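Local structure of aminotransferase, class I (Staphylococcus aureus, 2O1B) at residues A[108-113]-A[271-276]; A[113-118]-A[246-251]; A[124-129]-A[182-187]; A[102-107]-A[234-239]. The protein probably catalyses the transfer of amino groups between amino acids and 2-oxo acids, using bound pyridoxal-5'-phosphate as cofactor. All blocks are in the same frame, centred on the assembly; numbering follows the deposited sequence. Where two conformers were deposited one is given.

In the fold
All four contacts belong to the mixed-sheet domain of a class I aminotransferase and differ in how close they come to the cofactor. Interaction 2 supplies T118 and S250 to the PLP phosphate; interaction 1 lies farther down the same strand, 112-115, with the side chain of L275 about 13 Å from a bound PLP. Their centres are 11 Å apart, and C113 is common to both. Helix 118-129 carries the chain on from interaction 2 into interaction 3, where the side chain of Y186 is about 8 Å from PLP. Interaction 4 joins two loops, with the side chain of Y102 about 14 Å from PLP; its S234 and I235 probably bond to E247 of interaction 2.

Interaction 1: residues A[108-113]-A[271-276]; sequences KEDEVC and MIQALK
The carboxamide of Q273 meets the bend 108-111 that leads into strand 112-115 with the edge that carries NE2, and both acceptors, the carbonyl oxygens of E109 and D110, lie near the amide plane. On the acceptor side the two bonds differ. NE2 of Q273 reaches O of E109 at 3.1 Å, tilted 25° from that carbonyl plane, but it stands well above the carbonyl plane of D110, 3.2 Å from O of D110 and not on a lone pair. A bend at chi2 (-46°) folds the glutamine so that one nitrogen can hold two consecutive carbonyls. O of E109 is gripped a second time by NZ of K276, which sits on a lone pair at 3.1 Å. The same ammonium donates to a water 2.8 Å from NZ of K276, and that water donates in turn to the carbonyls of K108 and V112. The carboxylate of E109 is too far from K276 for a salt bridge and pairs with K91 instead, though its charge probably still favours the protonated lysine.

The contact lays helix 269-282 against the entry to strand 112-115, the outermost strand at this end of the seven-stranded sheet, which pairs antiparallel with 263-267. Beneath the polar grip, CG2 of I272 presses on the backbone, 3.6 Å from N of V112, a buried nitrogen with no partner in the model. C113 turns SG anti to its own nitrogen (chi1 -179°), which puts the sulfur 3.8 Å from CG of K276 and 4.0 Å from CB of L275.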
loop_
_atom_site.group_PDB
_atom_site.type_symbol
_atom_site.label_atom_id
_atom_site.label_comp_id
_atom_site.label_asym_id
_atom_site.label_seq_id
_atom_site.Cartn_x
_atom_site.Cartn_y
_atom_site.Cartn_z
ATOM N N LYS A 108 -0.021 -2.114 22.625
ATOM C CA LYS A 108 0.593 -1.433 21.480
ATOM C C LYS A 108 1.322 -2.352 20.501
ATOM O O LYS A 108 1.327 -2.102 19.298
ATOM C CB LYS A 108 1.566 -0.360 21.952
ATOM C CG LYS A 108 0.948 0.783 22.713
ATOM C CD LYS A 108 1.967 1.914 22.895
ATOM C CE LYS A 108 3.032 1.581 23.935
ATOM N NZ LYS A 108 4.080 0.695 23.351
ATOM N N GLU A 109 1.946 -3.403 21.007
ATOM C CA GLU A 109 2.642 -4.338 20.140
ATOM C C GLU A 109 1.696 -5.402 19.608
ATOM O O GLU A 109 1.675 -5.687 18.408
ATOM C CB GLU A 109 3.817 -4.989 20.882
ATOM C CG GLU A 109 5.195 -4.456 20.526
ATOM C CD GLU A 109 5.241 -2.950 20.282
ATOM O OE1 GLU A 109 5.494 -2.565 19.127
ATOM O OE2 GLU A 109 5.032 -2.155 21.233
ATOM N N ASP A 110 0.895 -5.973 20.495
ATOM C CA ASP A 110 0.160 -7.186 20.167
ATOM C C ASP A 110 -1.140 -6.929 19.419
ATOM O O ASP A 110 -1.628 -7.801 18.681
ATOM C CB ASP A 110 -0.153 -7.973 21.447
ATOM C CG ASP A 110 1.089 -8.571 22.103
ATOM O OD1 ASP A 110 2.168 -8.632 21.457
ATOM O OD2 ASP A 110 0.974 -8.994 23.279
ATOM N N GLU A 111 -1.726 -5.757 19.649
ATOM C CA GLU A 111 -3.127 -5.527 19.285
ATOM C C GLU A 111 -3.369 -4.267 18.452
ATOM O O GLU A 111 -4.492 -3.780 18.368
ATOM C CB GLU A 111 -4.005 -5.545 20.552
ATOM C CG GLU A 111 -3.920 -6.882 21.292
ATOM C CD GLU A 111 -4.646 -6.922 22.623
ATOM O OE1 GLU A 111 -4.691 -5.895 23.326
ATOM O OE2 GLU A 111 -5.152 -8.014 22.975
ATOM N N VAL A 112 -2.313 -3.769 17.811
ATOM C CA VAL A 112 -2.392 -2.577 16.977
ATOM C C VAL A 112 -1.566 -2.746 15.700
ATOM O O VAL A 112 -0.388 -3.095 15.767
ATOM C CB VAL A 112 -1.896 -1.323 17.747
ATOM C CG1 VAL A 112 -1.891 -0.125 16.841
ATOM C CG2 VAL A 112 -2.770 -1.044 18.966
ATOM N N CYS A 113 -2.194 -2.496 14.548
ATOM C CA CYS A 113 -1.512 -2.500 13.244
ATOM C C CYS A 113 -1.952 -1.280 12.457
ATOM O O CYS A 113 -3.144 -1.118 12.165
ATOM C CB CYS A 113 -1.841 -3.768 12.443
ATOM S SG CYS A 113 -1.026 -3.875 10.815
HETATM N N MSE A 271 -4.732 -12.202 14.587
HETATM C CA MSE A 271 -5.089 -11.511 13.357
HETATM C C MSE A 271 -4.238 -10.276 13.139
HETATM O O MSE A 271 -3.807 -10.012 12.019
HETATM C CB MSE A 271 -6.570 -11.129 13.362
HETATM C CG MSE A 271 -7.483 -12.335 13.405
HETATM SE SE MSE A 271 -9.349 -11.848 13.566
HETATM C CE MSE A 271 -9.627 -11.314 11.725
ATOM N N ILE A 272 -4.007 -9.511 14.202
ATOM C CA ILE A 272 -3.146 -8.340 14.097
ATOM C C ILE A 272 -1.718 -8.748 13.705
ATOM O O ILE A 272 -1.099 -8.125 12.837
ATOM C CB ILE A 272 -3.160 -7.521 15.403
ATOM C CG1 ILE A 272 -4.555 -6.903 15.628
ATOM C CG2 ILE A 272 -2.058 -6.460 15.410
ATOM C CD1 ILE A 272 -5.041 -5.994 14.490
ATOM N N GLN A 273 -1.200 -9.800 14.324
ATOM C CA GLN A 273 0.172 -10.218 14.032
ATOM C C GLN A 273 0.331 -10.680 12.583
ATOM O O GLN A 273 1.369 -10.427 11.979
ATOM C CB GLN A 273 0.687 -11.261 15.031
ATOM C CG GLN A 273 0.941 -10.728 16.464
ATOM C CD GLN A 273 1.696 -9.396 16.513
ATOM O OE1 GLN A 273 2.827 -9.279 16.024
ATOM N NE2 GLN A 273 1.073 -8.393 17.123
ATOM N N ALA A 274 -0.696 -11.334 12.030
ATOM C CA ALA A 274 -0.683 -11.772 10.624
ATOM C C ALA A 274 -0.667 -10.562 9.686
ATOM O O ALA A 274 0.127 -10.509 8.742
ATOM C CB ALA A 274 -1.877 -12.677 10.323
ATOM N N LEU A 275 -1.533 -9.588 9.952
ATOM C CA LEU A 275 -1.511 -8.336 9.194
ATOM C C LEU A 275 -0.150 -7.656 9.253
ATOM O O LEU A 275 0.381 -7.263 8.220
ATOM C CB LEU A 275 -2.579 -7.372 9.686
ATOM C CG LEU A 275 -3.942 -7.463 9.028
ATOM C CD1 LEU A 275 -4.946 -6.630 9.826
ATOM C CD2 LEU A 275 -3.866 -7.003 7.564
ATOM N N LYS A 276 0.401 -7.522 10.462
ATOM C CA LYS A 276 1.720 -6.909 10.658
ATOM C C LYS A 276 2.778 -7.651 9.834
ATOM O O LYS A 276 3.561 -7.033 9.131
ATOM C CB LYS A 276 2.109 -6.890 12.144
ATOM C CG LYS A 276 1.291 -5.923 13.001
ATOM C CD LYS A 276 1.772 -5.911 14.440
ATOM C CE LYS A 276 3.065 -5.098 14.579
ATOM N NZ LYS A 276 3.531 -4.950 15.986
HETATM O O HOH W 1 2.083 -2.564 16.549
#

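Interaction 2: residues A[113-118]-A[246-251]; sequences CILYGT and IEIYSL. With PLP (pyridoxal-5'-phosphate), chain B.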
loop_
_atom_site.group_PDB
_atom_site.type_symbol
_atom_site.label_atom_id
_atom_site.label_comp_id
_atom_site.label_asym_id
_atom_site.label_seq_id
_atom_site.Cartn_x
_atom_site.Cartn_y
_atom_site.Cartn_z
ATOM N N CYS A 113 -2.194 -2.496 14.548
ATOM C CA CYS A 113 -1.512 -2.500 13.244
ATOM C C CYS A 113 -1.952 -1.280 12.457
ATOM O O CYS A 113 -3.144 -1.118 12.165
ATOM C CB CYS A 113 -1.841 -3.768 12.443
ATOM S SG CYS A 113 -1.026 -3.875 10.815
ATOM N N ILE A 114 -0.997 -0.419 12.133
ATOM C CA ILE A 114 -1.254 0.773 11.336
ATOM C C ILE A 114 -1.533 0.402 9.880
ATOM O O ILE A 114 -0.876 -0.485 9.337
ATOM C CB ILE A 114 -0.049 1.727 11.411
ATOM C CG1 ILE A 114 -0.021 2.410 12.776
ATOM C CG2 ILE A 114 -0.145 2.805 10.375
ATOM C CD1 ILE A 114 0.994 1.866 13.719
ATOM N N LEU A 115 -2.507 1.081 9.262
ATOM C CA LEU A 115 -2.925 0.781 7.881
ATOM C C LEU A 115 -2.709 1.956 6.935
ATOM O O LEU A 115 -2.889 3.106 7.319
ATOM C CB LEU A 115 -4.394 0.324 7.826
ATOM C CG LEU A 115 -4.811 -0.897 8.661
ATOM C CD1 LEU A 115 -6.315 -1.138 8.598
ATOM C CD2 LEU A 115 -4.047 -2.147 8.245
ATOM N N TYR A 116 -2.340 1.647 5.693
ATOM C CA TYR A 116 -2.091 2.652 4.657
ATOM C C TYR A 116 -3.414 2.997 3.962
ATOM O O TYR A 116 -3.594 2.739 2.763
ATOM C CB TYR A 116 -1.082 2.106 3.643
ATOM C CG TYR A 116 0.215 1.644 4.270
ATOM C CD1 TYR A 116 1.300 2.506 4.374
ATOM C CD2 TYR A 116 0.354 0.342 4.767
ATOM C CE1 TYR A 116 2.499 2.091 4.953
ATOM C CE2 TYR A 116 1.548 -0.084 5.353
ATOM C CZ TYR A 116 2.615 0.799 5.447
ATOM O OH TYR A 116 3.807 0.399 6.014
ATOM N N GLY A 117 -4.331 3.577 4.734
ATOM C CA GLY A 117 -5.738 3.673 4.359
ATOM C C GLY A 117 -6.357 2.323 4.648
ATOM O O GLY A 117 -5.731 1.295 4.385
ATOM N N THR A 118 -7.581 2.312 5.174
ATOM C CA THR A 118 -8.212 1.060 5.604
ATOM C C THR A 118 -8.534 0.106 4.466
ATOM O O THR A 118 -8.549 -1.106 4.675
ATOM C CB THR A 118 -9.485 1.267 6.474
ATOM O OG1 THR A 118 -10.530 1.911 5.723
ATOM C CG2 THR A 118 -9.150 2.078 7.710
ATOM N N ILE A 246 -11.129 -8.347 14.957
ATOM C CA ILE A 246 -10.396 -7.083 14.879
ATOM C C ILE A 246 -11.366 -6.027 14.400
ATOM O O ILE A 246 -12.365 -6.334 13.747
ATOM C CB ILE A 246 -9.183 -7.121 13.900
ATOM C CG1 ILE A 246 -9.611 -7.575 12.496
ATOM C CG2 ILE A 246 -8.062 -7.979 14.467
ATOM C CD1 ILE A 246 -8.521 -7.396 11.416
ATOM N N GLU A 247 -11.070 -4.780 14.741
ATOM C CA GLU A 247 -11.836 -3.652 14.256
ATOM C C GLU A 247 -10.919 -2.736 13.467
ATOM O O GLU A 247 -9.796 -2.471 13.882
ATOM C CB GLU A 247 -12.417 -2.903 15.425
ATOM C CG GLU A 247 -13.441 -1.872 15.046
ATOM C CD GLU A 247 -14.310 -1.577 16.209
ATOM O OE1 GLU A 247 -13.846 -0.862 17.134
ATOM O OE2 GLU A 247 -15.444 -2.092 16.208
ATOM N N ILE A 248 -11.406 -2.248 12.332
ATOM C CA ILE A 248 -10.608 -1.370 11.474
ATOM C C ILE A 248 -11.226 0.034 11.477
ATOM O O ILE A 248 -12.422 0.207 11.265
ATOM C CB ILE A 248 -10.438 -1.978 10.075
ATOM C CG1 ILE A 248 -9.404 -3.119 10.149
ATOM C CG2 ILE A 248 -10.000 -0.911 9.062
ATOM C CD1 ILE A 248 -9.219 -3.909 8.906
ATOM N N TYR A 249 -10.400 1.018 11.773
ATOM C CA TYR A 249 -10.844 2.392 11.961
ATOM C C TYR A 249 -10.101 3.286 10.978
ATOM O O TYR A 249 -8.887 3.139 10.823
ATOM C CB TYR A 249 -10.546 2.841 13.396
ATOM C CG TYR A 249 -11.204 4.152 13.771
ATOM C CD1 TYR A 249 -12.480 4.170 14.356
ATOM C CD2 TYR A 249 -10.568 5.380 13.526
ATOM C CE1 TYR A 249 -13.113 5.382 14.676
ATOM C CE2 TYR A 249 -11.188 6.591 13.849
ATOM C CZ TYR A 249 -12.462 6.581 14.413
ATOM O OH TYR A 249 -13.076 7.775 14.722
ATOM N N SER A 250 -10.822 4.213 10.339
ATOM C CA SER A 250 -10.242 5.101 9.338
ATOM C C SER A 250 -10.253 6.550 9.800
ATOM O O SER A 250 -11.207 6.987 10.439
ATOM C CB SER A 250 -11.017 5.005 8.018
ATOM O OG SER A 250 -10.480 5.921 7.076
ATOM N N LEU A 251 -9.196 7.290 9.472
ATOM C CA LEU A 251 -9.186 8.753 9.665
ATOM C C LEU A 251 -9.817 9.553 8.506
ATOM O O LEU A 251 -10.018 10.774 8.603
ATOM C CB LEU A 251 -7.762 9.249 9.935
ATOM C CG LEU A 251 -7.137 8.937 11.305
ATOM C CD1 LEU A 251 -6.620 7.511 11.412
ATOM C CD2 LEU A 251 -6.009 9.919 11.596
HETATM N N1 PLP B . -15.027 0.759 4.458
HETATM C C2 PLP B . -16.167 1.527 4.317
HETATM C C2A PLP B . -17.483 0.987 4.806
HETATM C C3 PLP B . -16.053 2.800 3.753
HETATM O O3 PLP B . -17.149 3.598 3.596
HETATM C C4 PLP B . -14.803 3.275 3.334
HETATM C C4A PLP B . -14.617 4.762 3.267
HETATM C C5 PLP B . -13.662 2.479 3.468
HETATM C C6 PLP B . -13.786 1.210 4.034
HETATM C C5A PLP B . -12.296 2.958 2.995
HETATM O O4P PLP B . -11.735 3.938 3.848
HETATM P P PLP B . -10.219 4.453 3.630
HETATM O O1P PLP B . -10.250 5.866 3.070
HETATM O O2P PLP B . -9.557 3.504 2.668
HETATM O O3P PLP B . -9.550 4.447 4.975
#
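T118 and I248 show how tightly a cofactor-binding turn can be seated on the strand beside it. CG2 of I248 lies 3.4 Å from CG2 of T118 and equally near its CB, closer than usual carbon packing, as the two side chains slide past each other in opposite directions. The threonine methyl is wedged further, 3.5 Å from CB of S250 and 3.3 Å from the carbonyl O of Y249. Farther from the cofactor the contact is looser: L115 crosses I248 at about a right angle, with CD1 of L115 3.7 Å from CG2 of I248. The strands do not pair here, because strand 263-267 runs between 112-115 and 245-250. This side is buried as well, but sparser, since only side chains bridge the gap.

The polar face of this wedge is turned to the PLP phosphate. With chi1 at 64°, OG1 of T118 sits between its backbone nitrogen and carbonyl carbon, pointing to the phosphate while the methyl enters the packing. N of T118 donates to O3P of PLP at 2.9 Å with an angle of 156°, and OG1 of T118 adds at most a weak bond to the same oxygen. From the end of strand 245-250, OG of S250 donates to O3P of PLP at 2.7 Å, while itself accepting from N of S252. With R261, S252 and K119 and Y81 of the second subunit also bonding the cofactor, and with the N-terminal end of helix 118-129 close by, the surroundings probably stabilise a doubly charged phosphate and anchor PLP by that end.

Interaction 3: residues A[124-129]-A[182-187]; sequences AVPTCV and TKLIYL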
loop_
_atom_site.group_PDB
_atom_site.type_symbol
_atom_site.label_atom_id
_atom_site.label_comp_id
_atom_site.label_asym_id
_atom_site.label_seq_id
_atom_site.Cartn_x
_atom_site.Cartn_y
_atom_site.Cartn_z
ATOM N N ALA A 124 -6.534 -6.901 2.569
ATOM C CA ALA A 124 -5.408 -7.778 2.937
ATOM C C ALA A 124 -5.798 -8.927 3.875
ATOM O O ALA A 124 -5.210 -10.021 3.799
ATOM C CB ALA A 124 -4.254 -6.957 3.530
ATOM N N VAL A 125 -6.808 -8.697 4.720
ATOM C CA VAL A 125 -7.172 -9.642 5.784
ATOM C C VAL A 125 -7.311 -11.090 5.309
ATOM O O VAL A 125 -6.753 -11.980 5.941
ATOM C CB VAL A 125 -8.457 -9.231 6.601
ATOM C CG1 VAL A 125 -8.819 -10.327 7.591
ATOM C CG2 VAL A 125 -8.249 -7.919 7.365
ATOM N N PRO A 126 -8.068 -11.347 4.221
ATOM C CA PRO A 126 -8.190 -12.773 3.865
ATOM C C PRO A 126 -6.861 -13.434 3.517
ATOM O O PRO A 126 -6.632 -14.591 3.889
ATOM C CB PRO A 126 -9.118 -12.743 2.654
ATOM C CG PRO A 126 -9.902 -11.442 2.825
ATOM C CD PRO A 126 -8.876 -10.502 3.321
ATOM N N THR A 127 -5.997 -12.720 2.798
ATOM C CA THR A 127 -4.678 -13.249 2.432
ATOM C C THR A 127 -3.909 -13.660 3.689
ATOM O O THR A 127 -3.219 -14.696 3.698
ATOM C CB THR A 127 -3.862 -12.222 1.586
ATOM O OG1 THR A 127 -4.359 -12.219 0.242
ATOM C CG2 THR A 127 -2.379 -12.565 1.544
ATOM N N CYS A 128 -4.070 -12.850 4.739
ATOM C CA CYS A 128 -3.415 -13.059 6.029
ATOM C C CYS A 128 -4.008 -14.151 6.901
ATOM O O CYS A 128 -3.291 -14.738 7.708
ATOM C CB CYS A 128 -3.411 -11.768 6.826
ATOM S SG CYS A 128 -2.522 -10.479 5.998
ATOM N N VAL A 129 -5.304 -14.425 6.746
ATOM C CA VAL A 129 -6.049 -15.172 7.754
ATOM C C VAL A 129 -6.654 -16.486 7.257
ATOM O O VAL A 129 -6.725 -17.457 8.012
ATOM C CB VAL A 129 -7.137 -14.260 8.407
ATOM C CG1 VAL A 129 -8.312 -15.064 8.895
ATOM C CG2 VAL A 129 -6.536 -13.459 9.534
ATOM N N THR A 182 -17.284 -21.421 7.339
ATOM C CA THR A 182 -16.860 -20.019 7.317
ATOM C C THR A 182 -15.690 -19.734 8.254
ATOM O O THR A 182 -15.724 -20.048 9.444
ATOM C CB THR A 182 -18.035 -19.044 7.583
ATOM O OG1 THR A 182 -19.007 -19.201 6.548
ATOM C CG2 THR A 182 -17.558 -17.592 7.566
ATOM N N LYS A 183 -14.659 -19.114 7.701
ATOM C CA LYS A 183 -13.468 -18.805 8.466
ATOM C C LYS A 183 -13.334 -17.310 8.736
ATOM O O LYS A 183 -12.597 -16.907 9.629
ATOM C CB LYS A 183 -12.244 -19.371 7.754
ATOM C CG LYS A 183 -12.413 -20.862 7.401
ATOM C CD LYS A 183 -12.527 -21.737 8.643
ATOM C CE LYS A 183 -12.703 -23.218 8.294
ATOM N NZ LYS A 183 -11.430 -23.856 7.860
ATOM N N LEU A 184 -14.062 -16.500 7.971
ATOM C CA LEU A 184 -14.033 -15.057 8.131
ATOM C C LEU A 184 -15.389 -14.433 7.806
ATOM O O LEU A 184 -16.098 -14.888 6.895
ATOM C CB LEU A 184 -12.935 -14.446 7.248
ATOM C CG LEU A 184 -12.586 -12.962 7.403
ATOM C CD1 LEU A 184 -11.969 -12.652 8.770
ATOM C CD2 LEU A 184 -11.632 -12.567 6.305
ATOM N N ILE A 185 -15.729 -13.394 8.568
ATOM C CA ILE A 185 -16.959 -12.629 8.396
ATOM C C ILE A 185 -16.672 -11.133 8.460
ATOM O O ILE A 185 -16.071 -10.650 9.415
ATOM C CB ILE A 185 -17.991 -12.974 9.491
ATOM C CG1 ILE A 185 -18.308 -14.473 9.466
ATOM C CG2 ILE A 185 -19.274 -12.152 9.314
ATOM C CD1 ILE A 185 -19.285 -14.899 10.521
ATOM N N TYR A 186 -17.104 -10.400 7.441
ATOM C CA TYR A 186 -17.058 -8.942 7.514
ATOM C C TYR A 186 -18.360 -8.405 8.065
ATOM O O TYR A 186 -19.449 -8.869 7.693
ATOM C CB TYR A 186 -16.799 -8.325 6.147
ATOM C CG TYR A 186 -15.381 -8.442 5.691
ATOM C CD1 TYR A 186 -14.861 -9.662 5.286
ATOM C CD2 TYR A 186 -14.547 -7.327 5.659
ATOM C CE1 TYR A 186 -13.545 -9.775 4.860
ATOM C CE2 TYR A 186 -13.233 -7.432 5.222
ATOM C CZ TYR A 186 -12.740 -8.657 4.828
ATOM O OH TYR A 186 -11.430 -8.765 4.391
ATOM N N LEU A 187 -18.238 -7.429 8.957
ATOM C CA LEU A 187 -19.388 -6.703 9.456
ATOM C C LEU A 187 -19.061 -5.229 9.310
ATOM O O LEU A 187 -17.896 -4.854 9.345
ATOM C CB LEU A 187 -19.681 -7.065 10.918
ATOM C CG LEU A 187 -20.177 -8.507 11.167
ATOM C CD1 LEU A 187 -20.373 -8.788 12.639
ATOM C CD2 LEU A 187 -21.471 -8.807 10.385
#
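L184 lays its branched end over V125 and P126, with CD2 3.8 Å from CG1 of V125 and 4.0 Å from CG of P126. It crosses the proline ring at about a right angle and the valine at a slant. CD1 of L184 reaches more loosely toward V129, one helical turn on, 4.4 Å from its CG1. The leucine gets there with CG anti to its backbone nitrogen (chi1 -171°), which carries both methyls across to the helix.

Y186 contributes the second half of the contact through the end of its ring. Its OH comes 3.3 Å from CD of P126 and 3.7 Å from CB of V125, while CG of P126 lies at the ring edge, near the plane. The hydroxyl has a polar partner too: it is hydrogen-bonded to the carbonyl of L122. That carbonyl is the one a residue at position 126 would normally engage in a regular helix, but proline has no N-H to offer, and the helix is kinked where N of 126 and 127 lack bonds to the turn before. The tyrosine thus supplies a donor where the proline cannot, which probably holds the phenol at the kink. The ring also stacks on Y146.

The axes of helix segment 124-129 and strand 182-187 pass 9.7 Å apart at 159°, nearly antiparallel, the layered packing of an alpha/beta sandwich. Strand 182-187 lies between the parallel strands 216-220 and 135-140, with V218 touching both L184 and V125, while on its other flank the helix meets Y278 of helix 269-282 and L26 of the second subunit.

Interaction 4: residues A[102-107]-A[234-239]; sequences YNVTLD and SILASE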
loop_
_atom_site.group_PDB
_atom_site.type_symbol
_atom_site.label_atom_id
_atom_site.label_comp_id
_atom_site.label_asym_id
_atom_site.label_seq_id
_atom_site.Cartn_x
_atom_site.Cartn_y
_atom_site.Cartn_z
ATOM N N TYR A 102 -13.911 4.150 23.615
ATOM C CA TYR A 102 -14.698 2.919 23.749
ATOM C C TYR A 102 -14.403 2.070 24.999
ATOM O O TYR A 102 -14.933 0.959 25.133
ATOM C CB TYR A 102 -14.573 2.077 22.465
ATOM C CG TYR A 102 -14.864 2.867 21.203
ATOM C CD1 TYR A 102 -13.843 3.226 20.327
ATOM C CD2 TYR A 102 -16.164 3.281 20.897
ATOM C CE1 TYR A 102 -14.108 3.974 19.167
ATOM C CE2 TYR A 102 -16.436 4.016 19.737
ATOM C CZ TYR A 102 -15.408 4.368 18.884
ATOM O OH TYR A 102 -15.678 5.117 17.746
ATOM N N ASN A 103 -13.594 2.603 25.918
ATOM C CA ASN A 103 -13.125 1.866 27.108
ATOM C C ASN A 103 -12.544 0.486 26.760
ATOM O O ASN A 103 -12.779 -0.507 27.457
ATOM C CB ASN A 103 -14.218 1.773 28.192
ATOM C CG ASN A 103 -13.652 1.437 29.574
ATOM O OD1 ASN A 103 -12.528 1.821 29.914
ATOM N ND2 ASN A 103 -14.438 0.721 30.381
ATOM N N VAL A 104 -11.790 0.446 25.661
ATOM C CA VAL A 104 -11.157 -0.770 25.175
ATOM C C VAL A 104 -9.666 -0.673 25.442
ATOM O O VAL A 104 -9.008 0.256 24.959
ATOM C CB VAL A 104 -11.382 -0.976 23.656
ATOM C CG1 VAL A 104 -10.620 -2.194 23.158
ATOM C CG2 VAL A 104 -12.869 -1.116 23.334
ATOM N N THR A 105 -9.150 -1.630 26.210
ATOM C CA THR A 105 -7.722 -1.699 26.515
ATOM C C THR A 105 -6.998 -2.504 25.450
ATOM O O THR A 105 -7.329 -3.677 25.204
ATOM C CB THR A 105 -7.447 -2.356 27.881
ATOM O OG1 THR A 105 -7.912 -3.712 27.857
ATOM C CG2 THR A 105 -8.152 -1.612 28.982
ATOM N N LEU A 106 -6.012 -1.871 24.821
ATOM C CA LEU A 106 -5.237 -2.513 23.770
ATOM C C LEU A 106 -3.745 -2.464 24.051
ATOM O O LEU A 106 -3.242 -1.476 24.586
ATOM C CB LEU A 106 -5.496 -1.813 22.450
ATOM C CG LEU A 106 -6.937 -1.802 21.986
ATOM C CD1 LEU A 106 -7.060 -0.690 20.979
ATOM C CD2 LEU A 106 -7.320 -3.157 21.421
ATOM N N ASP A 107 -3.050 -3.537 23.676
ATOM C CA ASP A 107 -1.591 -3.587 23.764
ATOM C C ASP A 107 -0.962 -3.042 22.475
ATOM O O ASP A 107 -1.309 -3.474 21.377
ATOM C CB ASP A 107 -1.117 -5.019 24.040
ATOM C CG ASP A 107 0.400 -5.118 24.177
ATOM O OD1 ASP A 107 1.118 -4.940 23.166
ATOM O OD2 ASP A 107 0.872 -5.380 25.302
ATOM N N SER A 234 -18.167 -0.095 19.618
ATOM C CA SER A 234 -17.062 -0.898 19.124
ATOM C C SER A 234 -17.396 -2.378 19.349
ATOM O O SER A 234 -17.974 -2.726 20.375
ATOM C CB SER A 234 -15.788 -0.533 19.887
ATOM O OG SER A 234 -14.690 -1.351 19.495
ATOM N N ILE A 235 -17.024 -3.244 18.410
ATOM C CA ILE A 235 -17.144 -4.689 18.643
ATOM C C ILE A 235 -16.200 -5.138 19.772
ATOM O O ILE A 235 -16.459 -6.129 20.456
ATOM C CB ILE A 235 -16.885 -5.515 17.356
ATOM C CG1 ILE A 235 -17.356 -6.966 17.539
ATOM C CG2 ILE A 235 -15.394 -5.425 16.915
ATOM C CD1 ILE A 235 -17.400 -7.788 16.245
ATOM N N LEU A 236 -15.109 -4.391 19.969
ATOM C CA LEU A 236 -14.134 -4.722 21.007
ATOM C C LEU A 236 -14.555 -4.297 22.414
ATOM O O LEU A 236 -13.922 -4.702 23.388
ATOM C CB LEU A 236 -12.749 -4.162 20.672
ATOM C CG LEU A 236 -12.115 -4.536 19.330
ATOM C CD1 LEU A 236 -10.702 -4.009 19.302
ATOM C CD2 LEU A 236 -12.122 -6.018 19.113
ATOM N N ALA A 237 -15.620 -3.502 22.531
ATOM C CA ALA A 237 -16.158 -3.138 23.851
ATOM C C ALA A 237 -17.139 -4.189 24.374
ATOM O O ALA A 237 -17.529 -4.165 25.546
ATOM C CB ALA A 237 -16.807 -1.757 23.819
ATOM N N SER A 238 -17.550 -5.101 23.503
ATOM C CA SER A 238 -18.353 -6.245 23.933
ATOM C C SER A 238 -17.431 -7.267 24.588
ATOM O O SER A 238 -16.332 -7.498 24.103
ATOM C CB SER A 238 -19.082 -6.872 22.743
ATOM O OG SER A 238 -20.203 -6.095 22.351
ATOM N N GLU A 239 -17.864 -7.865 25.694
ATOM C CA GLU A 239 -17.057 -8.867 26.385
ATOM C C GLU A 239 -16.610 -9.955 25.409
ATOM O O GLU A 239 -17.413 -10.437 24.612
ATOM C CB GLU A 239 -17.837 -9.476 27.557
ATOM C CG GLU A 239 -16.935 -10.101 28.617
ATOM C CD GLU A 239 -17.687 -10.942 29.637
ATOM O OE1 GLU A 239 -18.848 -10.610 29.969
ATOM O OE2 GLU A 239 -17.102 -11.938 30.121
#
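The CB methylene of S234 is set against the ring of Y102, an off-centre CH-pi contact made by a serine. CB of S234 lies 4.2 Å from the ring centroid, 29° off the ring normal, and its nearest ring atom is CG of Y102 at 3.8 Å. With chi1 at 176°, OG of S234 swings away from the ring to accept the backbone N-H of L236 at 3.1 Å, closing an ST turn. The hydroxyl also bonds to E247, whose carboxylate takes the N-H of I235 as well, tying the turn to strand 245-250.

Two loops thus meet at the margin of the domain: one follows helix 88-102, which N103 leaves with positive phi, and the other precedes helix 241-244. V104 points into the second loop. CG1 of V104 packs 3.8 Å from CB of L236, the side chains crossing at about a right angle, and CG2 of V104 rests on the turn backbone, 3.7 Å from N of A237. CB of A237 lies 3.6 Å from the carbonyl O of Y102, the last residue of helix 88-102. Farther along, CD2 of L106 touches CD1 of L236 at 4.1 Å, both leucines also leaning on V266 of strand 263-267.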